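Local coordinates for Nrps/pks (Streptomyces albus, PDB 4OPF), which probably acts as a ketosynthase domain of an AT-less type I polyketide synthase, handling acyl chains in oxazolomycin biosynthesis, at residues A[327-332]-A[356-361]; A[221-226]-A[333-338]. All blocks are in the same frame, centred on the assembly; numbering follows the deposited sequence.

Contact 1 of 2, residues A[327-332]-A[356-361]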
ATOM      1  N   VAL A 327     -14.875  -5.234  20.130  1.00 26.22           N
ATOM      2  CA  VAL A 327     -16.053  -5.762  19.463  1.00 27.26           C
ATOM      3  C   VAL A 327     -16.054  -7.255  19.398  1.00 27.49           C
ATOM      4  O   VAL A 327     -17.063  -7.858  19.016  1.00 25.90           O
ATOM      5  CB  VAL A 327     -16.228  -5.320  17.980  1.00 32.09           C
ATOM      6  CG1 VAL A 327     -16.509  -3.877  17.926  1.00 40.06           C
ATOM      7  CG2 VAL A 327     -14.994  -5.557  17.134  1.00 27.64           C
ATOM      8  N   LYS A 328     -14.912  -7.865  19.646  1.00 27.13           N
ATOM      9  CA  LYS A 328     -14.812  -9.304  19.360  1.00 28.73           C
ATOM     10  C   LYS A 328     -15.768 -10.197  20.166  1.00 29.87           C
ATOM     11  O   LYS A 328     -16.291 -11.161  19.638  1.00 31.03           O
ATOM     12  CB  LYS A 328     -13.391  -9.788  19.539  1.00 29.67           C
ATOM     13  CG  LYS A 328     -12.453  -9.164  18.531  1.00 32.35           C
ATOM     14  CD  LYS A 328     -11.088  -9.802  18.610  1.00 34.77           C
ATOM     15  CE  LYS A 328     -10.095  -8.970  17.824  1.00 36.85           C
ATOM     16  NZ  LYS A 328      -8.766  -9.635  17.973  1.00 38.65           N
ATOM     17  N   PRO A 329     -16.016  -9.891  21.446  1.00 30.70           N
ATOM     18  CA  PRO A 329     -17.031 -10.696  22.136  1.00 32.53           C
ATOM     19  C   PRO A 329     -18.435 -10.503  21.541  1.00 32.08           C
ATOM     20  O   PRO A 329     -19.261 -11.378  21.691  1.00 33.07           O
ATOM     21  CB  PRO A 329     -16.983 -10.163  23.568  1.00 33.18           C
ATOM     22  CG  PRO A 329     -15.620  -9.569  23.687  1.00 31.53           C
ATOM     23  CD  PRO A 329     -15.397  -8.919  22.347  1.00 30.52           C
ATOM     24  N   ASN A 330     -18.699  -9.394  20.843  1.00 30.52           N
ATOM     25  CA  ASN A 330     -19.987  -9.163  20.230  1.00 30.73           C
ATOM     26  C   ASN A 330     -20.135  -9.855  18.864  1.00 32.95           C
ATOM     27  O   ASN A 330     -21.212 -10.329  18.547  1.00 32.85           O
ATOM     28  CB  ASN A 330     -20.218  -7.680  19.984  1.00 30.83           C
ATOM     29  CG  ASN A 330     -20.059  -6.818  21.241  1.00 32.78           C
ATOM     30  OD1 ASN A 330     -18.938  -6.487  21.674  1.00 34.16           O
ATOM     31  ND2 ASN A 330     -21.172  -6.393  21.786  1.00 33.19           N
ATOM     32  N   ILE A 331     -19.098  -9.832  18.030  1.00 31.19           N
ATOM     33  CA  ILE A 331     -19.230 -10.335  16.660  1.00 33.19           C
ATOM     34  C   ILE A 331     -18.195 -11.356  16.218  1.00 34.72           C
ATOM     35  O   ILE A 331     -18.236 -11.771  15.061  1.00 36.44           O
ATOM     36  CB  ILE A 331     -19.169  -9.208  15.637  1.00 30.51           C
ATOM     37  CG1 ILE A 331     -17.817  -8.546  15.650  1.00 29.23           C
ATOM     38  CG2 ILE A 331     -20.299  -8.207  15.889  1.00 32.04           C
ATOM     39  CD1 ILE A 331     -17.645  -7.474  14.564  1.00 30.87           C
ATOM     40  N   GLY A 332     -17.337 -11.809  17.131  1.00 35.64           N
ATOM     41  CA  GLY A 332     -16.209 -12.699  16.820  1.00 36.06           C
ATOM     42  C   GLY A 332     -15.032 -11.937  16.223  1.00 35.18           C
ATOM     43  O   GLY A 332     -14.953 -10.730  16.371  1.00 36.71           O
ATOM     44  N   VAL A 356     -20.150   2.089  24.841  1.00 30.37           N
ATOM     45  CA  VAL A 356     -20.870   0.850  24.874  1.00 31.73           C
ATOM     46  C   VAL A 356     -20.290  -0.152  25.870  1.00 33.46           C
ATOM     47  O   VAL A 356     -19.139  -0.045  26.287  1.00 33.19           O
ATOM     48  CB  VAL A 356     -20.914   0.231  23.515  1.00 30.30           C
ATOM     49  CG1 VAL A 356     -21.495   1.215  22.544  1.00 31.16           C
ATOM     50  CG2 VAL A 356     -19.537  -0.245  23.065  1.00 28.74           C
ATOM     51  N   PRO A 357     -21.111  -1.125  26.266  1.00 36.10           N
ATOM     52  CA  PRO A 357     -20.620  -2.116  27.222  1.00 37.73           C
ATOM     53  C   PRO A 357     -19.495  -2.962  26.650  1.00 36.19           C
ATOM     54  O   PRO A 357     -19.493  -3.291  25.463  1.00 35.15           O
ATOM     55  CB  PRO A 357     -21.827  -3.033  27.470  1.00 39.08           C
ATOM     56  CG  PRO A 357     -22.977  -2.419  26.813  1.00 39.23           C
ATOM     57  CD  PRO A 357     -22.551  -1.216  26.030  1.00 37.28           C
ATOM     58  N   PHE A 358     -18.580  -3.340  27.508  1.00 34.89           N
ATOM     59  CA  PHE A 358     -17.647  -4.396  27.232  1.00 35.13           C
ATOM     60  C   PHE A 358     -18.162  -5.711  27.810  1.00 36.39           C
ATOM     61  O   PHE A 358     -18.561  -5.777  28.981  1.00 34.61           O
ATOM     62  CB  PHE A 358     -16.312  -4.053  27.839  1.00 35.90           C
ATOM     63  CG  PHE A 358     -15.294  -5.128  27.698  1.00 36.91           C
ATOM     64  CD1 PHE A 358     -14.825  -5.494  26.459  1.00 36.01           C
ATOM     65  CD2 PHE A 358     -14.814  -5.793  28.811  1.00 38.38           C
ATOM     66  CE1 PHE A 358     -13.876  -6.495  26.321  1.00 35.88           C
ATOM     67  CE2 PHE A 358     -13.845  -6.778  28.687  1.00 39.67           C
ATOM     68  CZ  PHE A 358     -13.378  -7.139  27.435  1.00 37.78           C
ATOM     69  N   LEU A 359     -18.139  -6.766  26.997  1.00 35.77           N
ATOM     70  CA  LEU A 359     -18.713  -8.051  27.393  1.00 42.70           C
ATOM     71  C   LEU A 359     -17.803  -8.976  28.233  1.00 47.39           C
ATOM     72  O   LEU A 359     -18.242  -9.527  29.225  1.00 65.41           O
ATOM     73  CB  LEU A 359     -19.277  -8.781  26.166  1.00 41.32           C
ATOM     74  CG  LEU A 359     -20.707  -8.409  25.764  1.00 43.34           C
ATOM     75  CD1 LEU A 359     -20.851  -6.911  25.541  1.00 41.70           C
ATOM     76  CD2 LEU A 359     -21.109  -9.140  24.485  1.00 41.25           C
ATOM     77  N   SER A 360     -16.541  -9.135  27.893  1.00 55.95           N
ATOM     78  CA  SER A 360     -15.669 -10.111  28.593  0.60 60.07           C
ATOM     79  C   SER A 360     -14.973  -9.547  29.859  1.00 65.46           C
ATOM     80  O   SER A 360     -15.627  -8.859  30.661  1.00 71.04           O
ATOM     81  CB  SER A 360     -14.655 -10.704  27.605  0.60 56.43           C
ATOM     82  OG  SER A 360     -13.991 -11.812  28.173  0.60 53.65           O
ATOM     83  N   GLY A 361     -13.668  -9.856  30.064  1.00 67.93           N
ATOM     84  CA  GLY A 361     -12.847  -9.326  31.191  1.00 73.98           C
ATOM     85  C   GLY A 361     -13.209  -9.772  32.618  1.00 85.59           C
ATOM     86  O   GLY A 361     -12.748  -9.186  33.618  1.00 77.26           O
TER
HETATM   87  O   HOH W   1     -17.695  -6.406  24.160  1.00 29.58           O
HETATM   88  O   HOH W   2     -20.920  -3.817  23.300  1.00 29.77           O
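N330 carries CG anti to its carbonyl carbon and beside its backbone N (chi1 -55°), and this puts CG on the L359 side. The side chains of N330 and L359 cross at about a right angle. N330 ND2 lies 3.8 Å from L359 CD1, and L359 CD2 is almost as near. This is a van der Waals contact of the amide with the leucine methyls. The closest apolar touch is P329 CB against L359 CB, at 3.7 Å. P329 CG reaches S360 CB more loosely, and it meets the F358 ring obliquely at CE1. In this thiolase-type fold the short helix 328-331 follows strand 322-325 of the large sheet, and the 356-361 loop leaves the two-stranded sheet of 354-355 and 382-383. No direct hydrogen bond links the segments. Two waters do so instead, one at each branch of the amide. One water bonds to N330 OD1 and takes the N-H of L359, with L359 N 2.9 Å away. The other accepts from N330 ND2 and bonds to P357 O. The ND2 also gives a hydrogen bond to R35 O. The F358 ring stacks with F377. On one face it also has S360 N, 3.6 Å above the plane and offset toward the rim. In the conformer modelled here, S360 OG bonds to V213 N.

Contact 2 of 2, residues A[221-226]-A[333-338]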
ATOM      1  N   PHE A 221     -10.858 -16.459  19.179  1.00 74.11           N
ATOM      2  CA  PHE A 221     -12.297 -16.230  18.927  1.00 66.85           C
ATOM      3  C   PHE A 221     -12.858 -17.093  17.829  1.00 65.11           C
ATOM      4  O   PHE A 221     -12.095 -17.706  17.089  1.00 70.09           O
ATOM      5  CB  PHE A 221     -12.509 -14.767  18.562  1.00 58.91           C
ATOM      6  CG  PHE A 221     -12.285 -13.849  19.702  1.00 54.36           C
ATOM      7  CD1 PHE A 221     -13.325 -13.571  20.597  1.00 54.60           C
ATOM      8  CD2 PHE A 221     -11.029 -13.294  19.918  1.00 53.11           C
ATOM      9  CE1 PHE A 221     -13.119 -12.729  21.682  1.00 58.62           C
ATOM     10  CE2 PHE A 221     -10.808 -12.440  20.992  1.00 53.59           C
ATOM     11  CZ  PHE A 221     -11.849 -12.153  21.877  1.00 57.54           C
ATOM     12  N   THR A 222     -14.188 -17.126  17.722  1.00 59.03           N
ATOM     13  CA  THR A 222     -14.827 -17.620  16.517  1.00 64.21           C
ATOM     14  C   THR A 222     -14.429 -16.717  15.315  1.00 55.49           C
ATOM     15  O   THR A 222     -14.631 -15.511  15.361  1.00 45.55           O
ATOM     16  CB  THR A 222     -16.375 -17.627  16.602  1.00 69.03           C
ATOM     17  OG1 THR A 222     -16.798 -17.885  17.935  1.00 72.22           O
ATOM     18  CG2 THR A 222     -16.997 -18.717  15.647  1.00 74.38           C
ATOM     19  N   PRO A 223     -13.867 -17.311  14.263  1.00 59.83           N
ATOM     20  CA  PRO A 223     -13.758 -16.548  13.023  1.00 60.24           C
ATOM     21  C   PRO A 223     -15.140 -16.082  12.586  1.00 53.78           C
ATOM     22  O   PRO A 223     -16.145 -16.773  12.818  1.00 53.18           O
ATOM     23  CB  PRO A 223     -13.162 -17.548  12.024  1.00 65.48           C
ATOM     24  CG  PRO A 223     -12.476 -18.576  12.873  1.00 70.17           C
ATOM     25  CD  PRO A 223     -13.377 -18.697  14.095  1.00 69.54           C
ATOM     26  N   ALA A 224     -15.166 -14.874  12.035  1.00 44.68           N
ATOM     27  CA  ALA A 224     -16.380 -14.209  11.659  1.00 41.80           C
ATOM     28  C   ALA A 224     -16.229 -13.488  10.302  1.00 37.83           C
ATOM     29  O   ALA A 224     -15.137 -13.264   9.809  1.00 38.57           O
ATOM     30  CB  ALA A 224     -16.740 -13.195  12.712  1.00 41.36           C
ATOM     31  N   GLU A 225     -17.350 -13.072   9.774  1.00 34.94           N
ATOM     32  CA  GLU A 225     -17.432 -12.367   8.522  1.00 33.64           C
ATOM     33  C   GLU A 225     -17.707 -10.937   8.860  1.00 32.87           C
ATOM     34  O   GLU A 225     -18.095 -10.607   9.982  1.00 32.67           O
ATOM     35  CB  GLU A 225     -18.526 -12.963   7.667  1.00 33.10           C
ATOM     36  CG  GLU A 225     -18.187 -14.374   7.275  1.00 34.70           C
ATOM     37  CD  GLU A 225     -19.187 -14.967   6.293  1.00 38.87           C
ATOM     38  OE1 GLU A 225     -20.421 -14.687   6.403  1.00 38.35           O
ATOM     39  OE2 GLU A 225     -18.722 -15.731   5.413  1.00 40.27           O
ATOM     40  N   GLY A 226     -17.460 -10.077   7.892  1.00 29.90           N
ATOM     41  CA  GLY A 226     -17.812  -8.680   8.021  1.00 28.74           C
ATOM     42  C   GLY A 226     -17.357  -7.850   6.836  1.00 26.73           C
ATOM     43  O   GLY A 226     -16.474  -8.252   6.067  1.00 26.70           O
ATOM     44  N   HIS A 333     -14.139 -12.641  15.518  1.00 35.20           N
ATOM     45  CA  HIS A 333     -12.935 -12.064  14.941  1.00 36.92           C
ATOM     46  C   HIS A 333     -13.073 -11.992  13.404  1.00 36.94           C
ATOM     47  O   HIS A 333     -12.870 -12.990  12.729  1.00 34.49           O
ATOM     48  CB  HIS A 333     -11.718 -12.925  15.288  1.00 42.01           C
ATOM     49  CG  HIS A 333     -10.403 -12.245  15.023  1.00 46.34           C
ATOM     50  ND1 HIS A 333     -10.221 -11.318  14.019  1.00 49.47           N
ATOM     51  CD2 HIS A 333      -9.196 -12.370  15.624  1.00 53.44           C
ATOM     52  CE1 HIS A 333      -8.972 -10.886  14.023  1.00 52.25           C
ATOM     53  NE2 HIS A 333      -8.325 -11.505  14.994  1.00 51.27           N
ATOM     54  N   PRO A 334     -13.410 -10.816  12.844  1.00 38.68           N
ATOM     55  CA  PRO A 334     -13.632 -10.711  11.386  1.00 41.12           C
ATOM     56  C   PRO A 334     -12.380 -10.603  10.520  1.00 40.30           C
ATOM     57  O   PRO A 334     -12.454 -10.042   9.434  1.00 42.64           O
ATOM     58  CB  PRO A 334     -14.502  -9.454  11.236  1.00 41.86           C
ATOM     59  CG  PRO A 334     -14.528  -8.785  12.556  1.00 44.70           C
ATOM     60  CD  PRO A 334     -13.653  -9.544  13.536  1.00 43.88           C
ATOM     61  N   GLN A 335     -11.268 -11.171  10.971  1.00 39.67           N
ATOM     62  CA  GLN A 335     -10.014 -11.225  10.233  1.00 42.45           C
ATOM     63  C   GLN A 335      -9.661  -9.861   9.560  1.00 38.37           C
ATOM     64  O   GLN A 335      -9.504  -8.862  10.259  1.00 35.33           O
ATOM     65  CB  GLN A 335     -10.079 -12.378   9.230  1.00 45.92           C
ATOM     66  CG  GLN A 335     -10.783 -13.611   9.765  1.00 55.71           C
ATOM     67  CD  GLN A 335      -9.920 -14.393  10.725  1.00 66.85           C
ATOM     68  OE1 GLN A 335      -8.785 -14.742  10.395  1.00 77.66           O
ATOM     69  NE2 GLN A 335     -10.450 -14.685  11.927  1.00 70.55           N
ATOM     70  N   CYS A 336      -9.613  -9.777   8.211  1.00 38.66           N
ATOM     71  CA  CYS A 336      -9.210  -8.514   7.517  1.00 34.85           C
ATOM     72  C   CYS A 336     -10.153  -7.379   7.774  1.00 32.98           C
ATOM     73  O   CYS A 336      -9.808  -6.242   7.659  1.00 37.26           O
ATOM     74  CB  CYS A 336      -9.011  -8.742   5.976  1.00 35.39           C
ATOM     75  SG  CYS A 336      -7.633  -9.902   5.635  1.00 42.50           S
ATOM     76  N   ALA A 337     -11.389  -7.679   8.070  1.00 34.37           N
ATOM     77  CA  ALA A 337     -12.321  -6.637   8.446  1.00 37.02           C
ATOM     78  C   ALA A 337     -12.291  -6.220   9.949  1.00 39.09           C
ATOM     79  O   ALA A 337     -13.143  -5.434  10.384  1.00 39.01           O
ATOM     80  CB  ALA A 337     -13.734  -7.107   8.087  1.00 37.57           C
ATOM     81  N   GLU A 338     -11.384  -6.764  10.752  1.00 42.44           N
ATOM     82  CA  GLU A 338     -11.424  -6.520  12.229  1.00 41.62           C
ATOM     83  C   GLU A 338     -11.228  -5.057  12.516  1.00 38.20           C
ATOM     84  O   GLU A 338     -11.950  -4.463  13.376  1.00 35.04           O
ATOM     85  CB  GLU A 338     -10.347  -7.340  13.008  1.00 50.92           C
ATOM     86  CG  GLU A 338     -10.219  -7.017  14.522  1.00 61.03           C
ATOM     87  CD  GLU A 338      -8.965  -6.199  14.907  1.00 76.48           C
ATOM     88  OE1 GLU A 338      -9.011  -4.946  14.906  1.00 89.41           O
ATOM     89  OE2 GLU A 338      -7.917  -6.795  15.248  1.00 82.60           O
TER
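H333 and P223 pair their backbones in a single beta bridge, in a ketosynthase of the thiolase fold. The H333 side chain touches C160, and these two probably correspond to the active-site histidine and cysteine of related ketosynthases. Two backbone hydrogen bonds make the bridge. H333 N gives a nearly straight one to T222 O, 2.9 Å long (173° at the hydrogen). A224 N donates to H333 O at 3.1 Å, from above the carbonyl plane. A CA-H...O contact runs from P334 CA to A224 O. Side-chain bonds within 333-338 add to this. Q335 CG lies beside its backbone N, and the chain bends at chi2 (-76°). NE2 donates to H333 O. Q335 N donates to H333 ND1 in a long, bent bond from outside the ring plane, which may bias the ring's rotation. Van der Waals contacts complete it. F221 CB meets H333 CB at 3.8 Å, the apolar pair. P223 CB lies near Q335 NE2, and A337 CB sits 3.6 Å from G226 O. E225 points away, and its carboxylate bonds to L190 N and L57 N. H333 O takes A224 N and Q335 NE2 from opposite faces of its carbonyl plane.

The centres of contacts 1 and 2 lie about 13 Å apart, in one ketosynthase domain. Their segments alternate along the chain: 221-226, 327-332, 333-338, then 356-361. Segments 327-332 and 333-338 are continuous, so the short helix 328-331 runs straight into the loop before helix 338-352. K328, in segment 327-332 but not touching 356-361, packs on contact 2. Its CD meets F221 CE2 at 3.6 Å, and its NZ lies near H333 NE2 while bonding to N295 O and A296 O. I331 O also touches A224 CB. Contact 1 lies where helix 328-331 meets the 356-361 loop. Contact 2 joins the H333 loop, beside C160 and so probably at the active site, to the lead-in of strand 226-234.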